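Long-range contacts in staphylococcal enterotoxin-like toxin (Staphylococcus aureus, PDB 4DXF), which binds carbohydrate, probably sialylated host glycans as related superantigen-like proteins do, and probably helps the bacterium evade immunity: residues A[23-28]-A[81-86]; A[30-35]-A[75-80]; A[99-104]-A[131-136]; A[113-118]-A[156-161]; A[162-167]-A[199-204]. One frame throughout, in Å; residues are numbered along the deposited sequence.

Contact 1: A[23-28]-A[81-86]; sequences YTKPSL and VLEENN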
# COMPACT_ATOMS: atom_id res chain seq x y z
N TYR A 23 10.53 0.63 -0.40
CA TYR A 23 9.57 0.90 -1.50
C TYR A 23 9.99 0.41 -2.90
O TYR A 23 9.28 0.64 -3.88
CB TYR A 23 9.11 2.34 -1.45
CG TYR A 23 8.14 2.68 -0.30
CD1 TYR A 23 6.83 2.20 -0.32
CD2 TYR A 23 8.55 3.40 0.82
CE1 TYR A 23 5.93 2.49 0.70
CE2 TYR A 23 7.68 3.74 1.83
CZ TYR A 23 6.33 3.21 1.80
OH TYR A 23 5.45 3.50 2.76
N THR A 24 11.10 -0.31 -2.97
CA THR A 24 11.49 -1.00 -4.19
C THR A 24 11.39 -2.53 -4.03
O THR A 24 11.76 -3.28 -4.92
CB THR A 24 12.93 -0.56 -4.68
OG1 THR A 24 13.86 -0.69 -3.60
CG2 THR A 24 12.84 0.86 -5.14
N LYS A 25 10.95 -2.96 -2.85
CA LYS A 25 10.64 -4.37 -2.57
C LYS A 25 9.60 -4.90 -3.56
O LYS A 25 8.79 -4.13 -4.10
CB LYS A 25 10.13 -4.54 -1.14
CG LYS A 25 11.27 -4.63 -0.17
CD LYS A 25 10.80 -4.31 1.19
CE LYS A 25 10.44 -5.49 2.00
NZ LYS A 25 11.36 -6.69 2.20
N PRO A 26 9.71 -6.19 -3.90
CA PRO A 26 8.67 -6.72 -4.81
C PRO A 26 7.35 -6.93 -4.03
O PRO A 26 7.36 -7.15 -2.80
CB PRO A 26 9.26 -8.07 -5.30
CG PRO A 26 10.22 -8.52 -4.18
CD PRO A 26 10.68 -7.21 -3.45
N SER A 27 6.22 -6.81 -4.74
CA SER A 27 4.87 -7.05 -4.12
C SER A 27 4.23 -8.26 -4.81
O SER A 27 4.65 -8.66 -5.92
CB SER A 27 3.91 -5.88 -4.27
OG SER A 27 3.79 -5.49 -5.66
N LEU A 28 3.23 -8.84 -4.13
CA LEU A 28 2.50 -9.99 -4.72
C LEU A 28 1.03 -9.64 -4.55
O LEU A 28 0.56 -8.87 -3.64
CB LEU A 28 2.82 -11.30 -3.95
CG LEU A 28 4.24 -11.90 -4.01
CD1 LEU A 28 4.60 -12.84 -2.86
CD2 LEU A 28 4.53 -12.49 -5.39
N VAL A 81 3.45 -7.47 0.60
CA VAL A 81 4.85 -7.09 0.45
C VAL A 81 5.58 -7.92 1.53
O VAL A 81 5.34 -7.64 2.73
CB VAL A 81 5.01 -5.55 0.76
CG1 VAL A 81 6.54 -5.17 0.65
CG2 VAL A 81 4.25 -4.70 -0.23
N LEU A 82 6.33 -8.95 1.14
CA LEU A 82 6.93 -9.89 2.13
C LEU A 82 8.02 -9.06 2.86
O LEU A 82 8.71 -8.26 2.23
CB LEU A 82 7.57 -11.07 1.51
CG LEU A 82 6.60 -12.01 0.75
CD1 LEU A 82 7.40 -13.04 0.04
CD2 LEU A 82 5.69 -12.55 1.87
N GLU A 83 8.07 -9.23 4.17
CA GLU A 83 8.99 -8.42 4.99
C GLU A 83 9.64 -9.30 6.03
O GLU A 83 9.08 -10.35 6.40
CB GLU A 83 8.21 -7.37 5.76
CG GLU A 83 7.74 -6.21 4.99
CD GLU A 83 7.09 -5.13 5.88
OE1 GLU A 83 7.62 -4.77 6.96
OE2 GLU A 83 6.09 -4.53 5.47
N GLU A 84 10.82 -8.89 6.52
CA GLU A 84 11.31 -9.59 7.69
C GLU A 84 10.58 -9.14 8.96
O GLU A 84 9.89 -8.11 9.00
CB GLU A 84 12.86 -9.68 7.72
CG GLU A 84 13.32 -10.79 6.76
CD GLU A 84 14.82 -11.00 6.69
OE1 GLU A 84 15.30 -12.07 7.15
OE2 GLU A 84 15.52 -10.10 6.16
N ASN A 85 10.62 -9.99 9.97
CA ASN A 85 9.73 -9.80 11.10
C ASN A 85 10.32 -10.41 12.38
O ASN A 85 11.31 -11.14 12.30
CB ASN A 85 8.35 -10.42 10.78
CG ASN A 85 8.41 -11.92 10.64
OD1 ASN A 85 8.12 -12.63 11.61
ND2 ASN A 85 8.75 -12.43 9.46
N ASN A 86 9.71 -10.08 13.52
CA ASN A 86 10.16 -10.55 14.84
C ASN A 86 9.34 -11.72 15.34
O ASN A 86 9.35 -12.03 16.55
CB ASN A 86 10.02 -9.42 15.86
CG ASN A 86 10.90 -8.23 15.54
OD1 ASN A 86 10.44 -7.08 15.51
ND2 ASN A 86 12.16 -8.48 15.27
O HOH W 1 12.03 -6.64 5.02
O HOH W 2 6.37 -9.51 -1.67
O HOH W 3 9.21 -7.97 -0.50
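Polar contacts lead here. Lys25 sends its side chain across to residues 81-86, with CG anti to the carbonyl carbon and bends at chi3 (95°) and chi4. NZ then gives a hydrogen bond to Leu82 O at 3.1 Å, in the carbonyl plane and on a lone pair. Two of the three waters tie Pro26 O to Leu82: one donates to Pro26 O and accepts from Leu82 N at 2.9 Å, the other donates to Pro26 O and to Leu82 O. The third accepts from Lys25 NZ and from Glu84 N. Leu82 O is thus gripped by an ammonium and a water. The carboxylate of Glu83 is turned elsewhere, to the hydroxyl of Tyr22.

Apolar contacts are looser. Val81 CG1 lies 4.1 Å from Lys25 CB, and Val81 CG2 lies 4.2 Å from Ser27 CB. Leu28 and Leu82 cross obliquely, touching through CD1 on each, at 4.0 Å, beside Tyr56. The stem of Lys25 crosses that of Glu83 at about a right angle.

Residues 23-28 lead into strand 28-31, and residues 81-86 follow strand 76-80, its neighbour. Water fills in beyond the end of the strand pair, on the surface of the OB-fold domain.

Contact 2: A[30-35]-A[75-80]; sequences FKNEIG and NVDVFV
Strands 28-31 and 33-37 meet strand 76-80 in antiparallel pairing, with a G1 beta bulge at Asn75 and Val76 opposite Glu33. Phe30 and Val78 form a hydrogen-bonded pair: Phe30 N reaches Val78 O at 2.9 Å, nearly along the C=O axis, and Val78 N returns to Phe30 O. Glu33 and Val76 form another, but the bond from Val76 N to Glu33 O is longer, 3.2 Å, and comes from above the carbonyl plane. Between the pairs the register slips by one residue, where the chain turns a corner at Asn32. This lets one chain serve two parts of the OB-fold barrel.

Phe30 and Val80 cross obliquely, with Val80 CG2 3.9 Å from Phe30 CD1. The stem of Lys31 passes obliquely over the Asp77 carboxylate, its CG 3.7 Å from Asp77 OD2. Asp77 is also held by Ser100 and Lys133. At the corner, Asn32 N points at Asp77 OD1 over 2.8 Å, almost straight at 175°, and meets it from above the carboxylate plane.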
# COMPACT_ATOMS: atom_id res chain seq x y z
N PHE A 30 -2.82 -11.43 -4.34
CA PHE A 30 -3.65 -12.68 -4.30
C PHE A 30 -5.08 -12.31 -4.26
O PHE A 30 -5.53 -11.67 -3.35
CB PHE A 30 -3.23 -13.54 -3.09
CG PHE A 30 -1.75 -13.93 -3.13
CD1 PHE A 30 -0.93 -13.68 -2.07
CD2 PHE A 30 -1.24 -14.60 -4.24
CE1 PHE A 30 0.38 -14.06 -2.12
CE2 PHE A 30 0.06 -14.98 -4.30
CZ PHE A 30 0.87 -14.68 -3.25
N LYS A 31 -5.85 -12.68 -5.28
CA LYS A 31 -7.17 -12.11 -5.35
C LYS A 31 -8.14 -13.32 -5.41
O LYS A 31 -7.70 -14.43 -5.78
CB LYS A 31 -7.38 -11.22 -6.58
CG LYS A 31 -6.56 -9.88 -6.52
CD LYS A 31 -7.06 -8.87 -7.58
CE LYS A 31 -5.89 -7.99 -7.96
NZ LYS A 31 -6.25 -7.01 -9.02
N ASN A 32 -9.33 -13.06 -4.93
CA ASN A 32 -10.46 -14.08 -4.87
C ASN A 32 -9.98 -15.32 -4.08
O ASN A 32 -10.17 -16.50 -4.49
CB ASN A 32 -10.84 -14.46 -6.29
CG ASN A 32 -11.39 -13.27 -7.07
OD1 ASN A 32 -12.15 -12.47 -6.53
ND2 ASN A 32 -11.02 -13.14 -8.35
N GLU A 33 -9.38 -15.08 -2.91
CA GLU A 33 -8.83 -16.13 -2.09
C GLU A 33 -9.70 -16.34 -0.82
O GLU A 33 -10.69 -15.65 -0.64
CB GLU A 33 -7.35 -15.75 -1.68
CG GLU A 33 -6.36 -15.78 -2.85
CD GLU A 33 -6.06 -17.21 -3.41
OE1 GLU A 33 -6.26 -18.19 -2.68
OE2 GLU A 33 -5.54 -17.35 -4.57
N ILE A 34 -9.37 -17.31 0.01
CA ILE A 34 -9.97 -17.36 1.36
C ILE A 34 -8.86 -17.11 2.41
O ILE A 34 -7.67 -17.40 2.12
CB ILE A 34 -10.71 -18.68 1.61
CG1 ILE A 34 -9.74 -19.81 1.64
CG2 ILE A 34 -11.82 -18.84 0.49
CD1 ILE A 34 -10.39 -21.15 2.21
N GLY A 35 -9.26 -16.57 3.55
CA GLY A 35 -8.33 -16.37 4.68
C GLY A 35 -8.79 -17.20 5.86
O GLY A 35 -10.00 -17.30 6.09
N ASN A 75 -13.76 -14.53 -0.16
CA ASN A 75 -13.81 -13.29 -0.95
C ASN A 75 -12.87 -12.21 -0.40
O ASN A 75 -13.28 -11.07 -0.23
CB ASN A 75 -15.14 -12.61 -1.01
CG ASN A 75 -16.19 -13.45 -1.74
OD1 ASN A 75 -17.28 -13.67 -1.20
ND2 ASN A 75 -15.87 -13.90 -2.93
N VAL A 76 -11.70 -12.69 -0.10
CA VAL A 76 -10.54 -11.87 0.34
C VAL A 76 -9.54 -11.69 -0.82
O VAL A 76 -9.16 -12.65 -1.51
CB VAL A 76 -9.94 -12.61 1.57
CG1 VAL A 76 -8.55 -12.07 1.95
CG2 VAL A 76 -10.99 -12.40 2.67
N ASP A 77 -9.04 -10.43 -0.94
CA ASP A 77 -7.96 -10.07 -1.85
C ASP A 77 -6.86 -9.54 -0.86
O ASP A 77 -7.23 -8.92 0.12
CB ASP A 77 -8.37 -8.90 -2.72
CG ASP A 77 -9.25 -9.29 -3.90
OD1 ASP A 77 -9.71 -10.47 -3.89
OD2 ASP A 77 -9.45 -8.43 -4.78
N VAL A 78 -5.61 -9.85 -1.14
CA VAL A 78 -4.48 -9.32 -0.31
C VAL A 78 -3.43 -8.76 -1.21
O VAL A 78 -3.01 -9.40 -2.22
CB VAL A 78 -3.91 -10.42 0.59
CG1 VAL A 78 -2.91 -9.79 1.62
CG2 VAL A 78 -5.01 -11.13 1.41
N PHE A 79 -2.98 -7.52 -0.85
CA PHE A 79 -1.83 -6.95 -1.49
C PHE A 79 -0.69 -7.25 -0.46
O PHE A 79 -0.80 -6.75 0.69
CB PHE A 79 -2.07 -5.44 -1.68
CG PHE A 79 -0.86 -4.76 -2.28
CD1 PHE A 79 -0.57 -4.93 -3.62
CD2 PHE A 79 -0.01 -4.02 -1.48
CE1 PHE A 79 0.64 -4.37 -4.21
CE2 PHE A 79 1.20 -3.47 -2.01
CZ PHE A 79 1.52 -3.60 -3.37
N VAL A 80 0.33 -7.96 -0.92
CA VAL A 80 1.42 -8.54 -0.11
C VAL A 80 2.73 -7.86 -0.46
O VAL A 80 3.13 -7.84 -1.61
CB VAL A 80 1.55 -10.09 -0.28
CG1 VAL A 80 2.79 -10.71 0.45
CG2 VAL A 80 0.29 -10.75 0.15

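Contact 3: A[99-104]-A[131-136]; sequences KSNSKK and ITKEQI
The linker from the OB-fold domain to the beta-grasp domain, residues 99-104, is fastened to the turn leading into strand 135-137. Asn101 holds that turn with both ends of its amide. Its OD1 accepts from Glu134 N at 2.9 Å, with the N-H almost straight (177°) but above the carbonyl plane. Its ND2 donates to Thr132 O at 2.9 Å, and that oxygen lies in the amide plane. The two bonds fix the rotation of the amide.

Glu134 reaches back on an extended chain. Its OE1 takes Ser102 OG at 2.8 Å on the syn lone pair, and Ser102 N at 2.9 Å from above the carboxylate plane. One water donates to OE1 and to Ser100 O. Lys103 crosses Glu134 at about a right angle, its NZ in a long salt bridge of 3.6 Å to OE2. Gln135 OE1 accepts from Lys99 N at 3.0 Å.

A second water accepts from Gln135 N and Lys133 NZ, Asp77's salt-bridge partner, and lies within hydrogen-bonding distance of Lys99 O and Asn101 OD1, bridging the segments. Nearly every link is polar, so directional bonds join the domains here. The donors at OE1 and the nearby lysines would probably keep Glu134 ionised.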
# COMPACT_ATOMS: atom_id res chain seq x y z
N LYS A 99 -11.98 -6.66 0.31
CA LYS A 99 -13.06 -7.46 -0.26
C LYS A 99 -12.84 -7.60 -1.77
O LYS A 99 -12.59 -6.66 -2.46
CB LYS A 99 -14.42 -6.80 -0.04
CG LYS A 99 -15.58 -7.75 -0.44
CD LYS A 99 -16.90 -7.37 0.30
CE LYS A 99 -17.78 -6.38 -0.50
NZ LYS A 99 -18.70 -7.06 -1.49
N SER A 100 -12.98 -8.82 -2.27
CA SER A 100 -12.84 -9.09 -3.71
C SER A 100 -13.91 -8.33 -4.51
O SER A 100 -14.99 -8.03 -4.03
CB SER A 100 -13.00 -10.62 -3.95
OG SER A 100 -12.11 -11.41 -3.17
N ASN A 101 -13.61 -8.01 -5.76
CA ASN A 101 -14.54 -7.36 -6.66
C ASN A 101 -15.85 -8.16 -6.75
O ASN A 101 -15.81 -9.38 -6.68
CB ASN A 101 -13.91 -7.38 -8.04
CG ASN A 101 -12.88 -6.25 -8.22
OD1 ASN A 101 -12.59 -5.54 -7.26
ND2 ASN A 101 -12.36 -6.10 -9.40
N SER A 102 -16.93 -7.44 -6.99
CA SER A 102 -18.26 -8.06 -7.31
C SER A 102 -18.61 -7.73 -8.74
O SER A 102 -19.70 -8.08 -9.22
CB SER A 102 -19.33 -7.48 -6.34
OG SER A 102 -19.43 -6.08 -6.56
N LYS A 103 -17.71 -7.08 -9.45
CA LYS A 103 -17.96 -6.65 -10.85
C LYS A 103 -16.64 -6.20 -11.48
O LYS A 103 -15.66 -5.99 -10.74
CB LYS A 103 -18.96 -5.48 -10.88
CG LYS A 103 -18.53 -4.24 -10.05
CD LYS A 103 -18.97 -2.92 -10.72
CE LYS A 103 -20.44 -2.61 -10.55
NZ LYS A 103 -20.74 -2.21 -9.15
N LYS A 104 -16.59 -6.10 -12.81
CA LYS A 104 -15.43 -5.54 -13.51
C LYS A 104 -15.24 -4.10 -13.02
O LYS A 104 -16.20 -3.38 -12.79
CB LYS A 104 -15.67 -5.45 -15.00
CG LYS A 104 -15.74 -6.70 -15.78
CD LYS A 104 -16.01 -6.26 -17.23
CE LYS A 104 -16.06 -7.44 -18.15
NZ LYS A 104 -16.71 -7.01 -19.44
N ILE A 131 -6.95 1.73 -11.93
CA ILE A 131 -7.62 1.14 -10.78
C ILE A 131 -8.51 -0.01 -11.27
O ILE A 131 -9.40 0.25 -12.11
CB ILE A 131 -8.49 2.17 -10.09
CG1 ILE A 131 -7.53 3.22 -9.45
CG2 ILE A 131 -9.45 1.54 -9.03
CD1 ILE A 131 -8.20 4.53 -9.10
N THR A 132 -8.25 -1.20 -10.75
CA THR A 132 -8.98 -2.43 -11.21
C THR A 132 -9.75 -3.11 -10.09
O THR A 132 -10.44 -4.13 -10.27
CB THR A 132 -8.02 -3.42 -11.87
OG1 THR A 132 -7.01 -3.85 -10.94
CG2 THR A 132 -7.38 -2.77 -13.13
N LYS A 133 -9.71 -2.48 -8.92
CA LYS A 133 -10.29 -2.98 -7.70
C LYS A 133 -11.34 -2.09 -7.10
O LYS A 133 -11.18 -0.86 -6.96
CB LYS A 133 -9.20 -3.33 -6.66
CG LYS A 133 -8.65 -4.75 -6.75
CD LYS A 133 -7.46 -4.99 -5.81
CE LYS A 133 -7.82 -5.07 -4.26
NZ LYS A 133 -9.16 -5.88 -3.95
N GLU A 134 -12.45 -2.72 -6.72
CA GLU A 134 -13.58 -2.08 -6.10
C GLU A 134 -13.20 -1.45 -4.76
O GLU A 134 -13.59 -0.32 -4.44
CB GLU A 134 -14.71 -3.11 -5.86
CG GLU A 134 -15.99 -2.48 -6.00
CD GLU A 134 -17.15 -3.45 -6.26
OE1 GLU A 134 -17.04 -4.68 -6.06
OE2 GLU A 134 -18.17 -2.93 -6.70
N GLN A 135 -12.42 -2.21 -4.01
CA GLN A 135 -12.00 -1.75 -2.71
C GLN A 135 -10.46 -1.94 -2.70
O GLN A 135 -9.97 -3.00 -2.96
CB GLN A 135 -12.62 -2.60 -1.64
CG GLN A 135 -12.44 -1.98 -0.28
CD GLN A 135 -13.06 -2.79 0.83
OE1 GLN A 135 -12.55 -3.83 1.20
NE2 GLN A 135 -14.15 -2.31 1.36
N ILE A 136 -9.71 -0.90 -2.35
CA ILE A 136 -8.28 -0.98 -2.39
C ILE A 136 -7.75 -0.45 -1.05
O ILE A 136 -8.34 0.50 -0.51
CB ILE A 136 -7.76 -0.10 -3.58
CG1 ILE A 136 -6.25 -0.27 -3.73
CG2 ILE A 136 -8.30 1.36 -3.52
CD1 ILE A 136 -5.78 0.24 -5.01
O HOH W 4 -11.94 -5.09 -4.61
O HOH W 5 -16.11 -5.16 -3.53

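Contact 4: A[113-118]-A[156-161]; sequences ITKEDN and YGNVGS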
# COMPACT_ATOMS: atom_id res chain seq x y z
N ILE A 113 2.32 15.60 -10.34
CA ILE A 113 3.54 15.50 -9.53
C ILE A 113 4.27 16.82 -9.57
O ILE A 113 4.54 17.30 -10.67
CB ILE A 113 4.45 14.42 -10.03
CG1 ILE A 113 3.64 13.10 -9.93
CG2 ILE A 113 5.76 14.34 -9.15
CD1 ILE A 113 4.09 11.99 -10.89
N THR A 114 4.53 17.40 -8.39
CA THR A 114 5.31 18.62 -8.40
C THR A 114 6.55 18.26 -7.60
O THR A 114 6.41 17.74 -6.47
CB THR A 114 4.59 19.83 -7.75
OG1 THR A 114 3.31 20.14 -8.35
CG2 THR A 114 5.46 21.12 -7.83
N LYS A 115 7.74 18.57 -8.14
CA LYS A 115 8.95 18.23 -7.46
C LYS A 115 9.90 19.43 -7.36
O LYS A 115 10.04 20.10 -8.35
CB LYS A 115 9.62 17.14 -8.24
CG LYS A 115 11.06 16.78 -7.70
CD LYS A 115 11.63 15.48 -8.23
CE LYS A 115 11.97 15.52 -9.70
NZ LYS A 115 12.87 14.38 -10.02
N GLU A 116 10.48 19.67 -6.18
CA GLU A 116 11.50 20.72 -5.99
C GLU A 116 12.76 20.10 -5.45
O GLU A 116 12.74 19.55 -4.35
CB GLU A 116 11.02 21.76 -5.00
CG GLU A 116 12.07 22.89 -4.77
CD GLU A 116 11.55 24.14 -4.07
OE1 GLU A 116 10.41 24.14 -3.52
OE2 GLU A 116 12.32 25.12 -4.02
N ASP A 117 13.86 20.21 -6.20
CA ASP A 117 15.09 19.54 -5.79
C ASP A 117 15.86 20.47 -4.84
O ASP A 117 15.39 21.58 -4.50
CB ASP A 117 15.90 19.06 -7.00
CG ASP A 117 16.44 20.22 -7.85
OD1 ASP A 117 16.58 21.35 -7.31
OD2 ASP A 117 16.72 19.98 -9.04
N ASN A 118 17.02 20.01 -4.37
CA ASN A 118 17.90 20.71 -3.43
C ASN A 118 18.42 22.03 -4.00
O ASN A 118 18.84 22.94 -3.28
CB ASN A 118 19.06 19.76 -3.01
CG ASN A 118 19.57 18.86 -4.15
OD1 ASN A 118 18.97 18.77 -5.21
ND2 ASN A 118 20.68 18.18 -3.91
N TYR A 156 13.50 9.61 -3.32
CA TYR A 156 14.52 9.02 -2.45
C TYR A 156 15.89 8.97 -3.12
O TYR A 156 16.74 8.20 -2.69
CB TYR A 156 14.13 7.68 -1.82
CG TYR A 156 12.80 7.74 -1.10
CD1 TYR A 156 12.47 8.80 -0.24
CD2 TYR A 156 11.84 6.72 -1.30
CE1 TYR A 156 11.23 8.86 0.44
CE2 TYR A 156 10.61 6.77 -0.64
CZ TYR A 156 10.26 7.83 0.18
OH TYR A 156 9.04 7.99 0.88
N GLY A 157 16.06 9.82 -4.13
CA GLY A 157 17.34 9.96 -4.83
C GLY A 157 18.01 11.18 -4.25
O GLY A 157 18.66 11.09 -3.21
N ASN A 158 17.75 12.32 -4.90
CA ASN A 158 18.13 13.69 -4.55
C ASN A 158 17.27 14.24 -3.40
O ASN A 158 17.79 14.88 -2.47
CB ASN A 158 17.93 14.59 -5.80
CG ASN A 158 16.52 14.29 -6.57
OD1 ASN A 158 15.70 13.46 -6.11
ND2 ASN A 158 16.28 14.95 -7.73
N VAL A 159 15.96 13.95 -3.43
CA VAL A 159 15.00 14.51 -2.44
C VAL A 159 14.05 13.38 -1.96
O VAL A 159 13.78 12.43 -2.72
CB VAL A 159 14.15 15.71 -2.96
CG1 VAL A 159 14.96 17.06 -3.00
CG2 VAL A 159 13.49 15.41 -4.31
N GLY A 160 13.58 13.50 -0.72
CA GLY A 160 12.81 12.38 -0.10
C GLY A 160 11.77 12.78 0.93
O GLY A 160 11.56 12.04 1.88
N SER A 161 11.12 13.93 0.73
CA SER A 161 10.11 14.44 1.61
C SER A 161 8.94 14.94 0.77
O SER A 161 9.08 15.03 -0.47
CB SER A 161 10.70 15.57 2.50
OG SER A 161 9.66 16.12 3.29
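Val159 carries this contact. CB points toward residues 113-118. From it CG1 leaves anti to the carbonyl carbon, beside the backbone N (chi1 -77°). This methyl rests on the backbone where strand 107-116 ends: it lies 3.6 Å from Glu116 O, 3.7 Å from Asp117 CA and 3.9 Å from Asn118 N. The other methyl, CG2, takes the crowded position between N and the carbonyl carbon and looks to the stem of Lys115, 4.3 Å from its CD.

Next to it, Asn158 and Lys115 approach tip to tip, with Asn158 ND2 4.1 Å from Lys115 NZ. That ammonium is bonded instead to Asn153 O. Asn158 OD1 accepts from Val159 N at 2.7 Å in a strongly bent bond (131°), from above the carbonyl plane. No hydrogen bond crosses between the segments.

The loop 156-161 follows helix 138-153 and leads into strand 162-168. It lies against the C-terminal end of strand 107-116, an inner strand of the beta-grasp sheet, and Val159 also touches Ile203 of strand 196-203.

Contact 5: A[162-167]-A[199-204]; sequences GKIVIK and IEVNIK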
# COMPACT_ATOMS: atom_id res chain seq x y z
N GLY A 162 7.80 15.22 1.42
CA GLY A 162 6.61 15.79 0.78
C GLY A 162 5.46 14.81 1.04
O GLY A 162 5.44 14.15 2.08
N LYS A 163 4.55 14.74 0.11
CA LYS A 163 3.31 13.94 0.38
C LYS A 163 2.61 13.46 -0.88
O LYS A 163 2.68 14.08 -1.94
CB LYS A 163 2.34 14.75 1.22
CG LYS A 163 1.79 15.96 0.53
CD LYS A 163 1.04 16.88 1.54
CE LYS A 163 0.34 18.05 0.83
NZ LYS A 163 1.16 18.78 -0.18
N ILE A 164 1.92 12.31 -0.72
CA ILE A 164 0.94 11.94 -1.71
C ILE A 164 -0.50 12.15 -1.12
O ILE A 164 -0.74 11.83 0.08
CB ILE A 164 1.09 10.46 -1.98
CG1 ILE A 164 2.41 10.11 -2.70
CG2 ILE A 164 -0.17 9.97 -2.76
CD1 ILE A 164 2.78 8.69 -2.29
N VAL A 165 -1.39 12.73 -1.90
CA VAL A 165 -2.75 12.95 -1.46
C VAL A 165 -3.72 12.33 -2.47
O VAL A 165 -3.72 12.67 -3.69
CB VAL A 165 -3.11 14.49 -1.23
CG1 VAL A 165 -4.61 14.72 -0.70
CG2 VAL A 165 -2.03 15.21 -0.36
N ILE A 166 -4.56 11.45 -1.93
CA ILE A 166 -5.56 10.75 -2.75
C ILE A 166 -6.85 11.51 -2.57
O ILE A 166 -7.36 11.60 -1.45
CB ILE A 166 -5.76 9.29 -2.26
CG1 ILE A 166 -4.47 8.48 -2.05
CG2 ILE A 166 -6.77 8.48 -3.18
CD1 ILE A 166 -3.58 8.25 -3.31
N LYS A 167 -7.37 12.08 -3.64
CA LYS A 167 -8.56 12.92 -3.53
C LYS A 167 -9.75 12.11 -3.96
O LYS A 167 -9.75 11.61 -5.06
CB LYS A 167 -8.45 14.20 -4.38
CG LYS A 167 -7.30 15.09 -3.80
CD LYS A 167 -7.08 16.36 -4.61
CE LYS A 167 -7.56 17.59 -3.85
NZ LYS A 167 -7.91 18.65 -4.84
N ILE A 199 -4.95 12.25 -7.88
CA ILE A 199 -3.90 12.01 -6.92
C ILE A 199 -2.94 13.19 -7.12
O ILE A 199 -2.61 13.49 -8.27
CB ILE A 199 -3.23 10.68 -7.21
CG1 ILE A 199 -4.23 9.54 -7.02
CG2 ILE A 199 -2.02 10.47 -6.27
CD1 ILE A 199 -3.70 8.24 -7.37
N GLU A 200 -2.55 13.82 -6.02
CA GLU A 200 -1.62 14.98 -6.02
C GLU A 200 -0.33 14.63 -5.26
O GLU A 200 -0.37 14.13 -4.13
CB GLU A 200 -2.32 16.24 -5.48
CG GLU A 200 -3.31 16.97 -6.48
CD GLU A 200 -4.36 17.88 -5.77
OE1 GLU A 200 -4.33 18.05 -4.51
OE2 GLU A 200 -5.24 18.44 -6.49
N VAL A 201 0.84 14.83 -5.87
CA VAL A 201 2.07 14.36 -5.23
C VAL A 201 2.95 15.62 -5.16
O VAL A 201 3.04 16.33 -6.16
CB VAL A 201 2.78 13.29 -6.07
CG1 VAL A 201 4.13 12.90 -5.46
CG2 VAL A 201 1.93 11.99 -6.12
N ASN A 202 3.54 15.88 -3.99
CA ASN A 202 4.43 17.03 -3.89
C ASN A 202 5.73 16.56 -3.26
O ASN A 202 5.73 15.91 -2.21
CB ASN A 202 3.74 18.19 -3.16
CG ASN A 202 4.55 19.46 -3.25
OD1 ASN A 202 4.83 19.95 -4.35
ND2 ASN A 202 5.01 19.92 -2.14
N ILE A 203 6.87 16.81 -3.91
CA ILE A 203 8.10 16.15 -3.40
C ILE A 203 9.09 17.27 -3.21
O ILE A 203 9.18 18.12 -4.08
CB ILE A 203 8.63 15.17 -4.45
CG1 ILE A 203 7.74 13.92 -4.58
CG2 ILE A 203 10.06 14.65 -4.16
CD1 ILE A 203 8.19 13.20 -5.83
N LYS A 204 9.82 17.21 -2.09
CA LYS A 204 10.85 18.26 -1.86
C LYS A 204 11.99 17.80 -0.98
O LYS A 204 12.00 16.64 -0.49
CB LYS A 204 10.22 19.57 -1.37
CG LYS A 204 9.66 19.59 0.03
CD LYS A 204 8.96 20.92 0.23
CE LYS A 204 7.50 20.86 -0.24
NZ LYS A 204 6.68 19.77 0.47
OXT LYS A 204 12.96 18.58 -0.79
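Lys167 and Glu200 both leave the backbone with CG anti to the carbonyl carbon (chi1 -66° and -77°). Glu200 then runs out extended, while Lys167 bends at chi3. The two cross obliquely, and Lys167 NZ makes a salt bridge to Glu200 OE2 at 3.1 Å, from above the carboxylate plane. Lys167 CD lies over the same face, 3.2 Å from Glu200 OE1.

The backbones are antiparallel, 174° between the strand directions. Lys163 with Asn202 and Val165 with Glu200 are hydrogen-bonded pairs, each with two bonds. Val165 N reaches Glu200 O at 2.8 Å in the carbonyl plane, and Asn202 N meets Lys163 O nearly along the C=O axis. CA-H...O contacts fill the gaps. The shortest is at Gly162, whose CA is 3.1 Å from Asn202 O. A CB there would clash with that oxygen.

Ile164, Ile166, Ile199 and Val201 share the apolar face. Their side chains lie side by side and point the same way. Ile164 CG1 touches Val201 CG2 at 3.9 Å, its CG2 meets Ile199 CG2, and Ile166 CD1 packs on Ile199 CG1 at 4.0 Å. The opposite face bears Lys163, Val165, Glu200 and Asn202.

These are inner strands of the five-stranded beta-grasp sheet, 196-203 its central one. Strand 173-177 borders 162-168, strand 107-116 borders 196-203, and helix 138-153 packs on the isoleucine face through Leu145 and Leu149.

Contacts 1 and 2 belong to the OB-fold domain and contacts 4 and 5 to the beta-grasp domain, while contact 3 ties one to the other. Contact 5 has the most buried residues and joins regular strand pairing to an apolar face. Contact 2, also partly buried pairing, is broken by a bulge. Contacts 1 and 4 lie at the surface: the first joins loops by one direct hydrogen bond and waters, the second packs a loop on a strand end without hydrogen bonds. Contact 1 continues contact 2, since Leu28 N meets Val80 O. Contact 3 joins contact 2 through Asp77, which takes Ser100 and Lys133. Contacts 4 and 5 share a sheet, where Thr114 O meets Ile203 N.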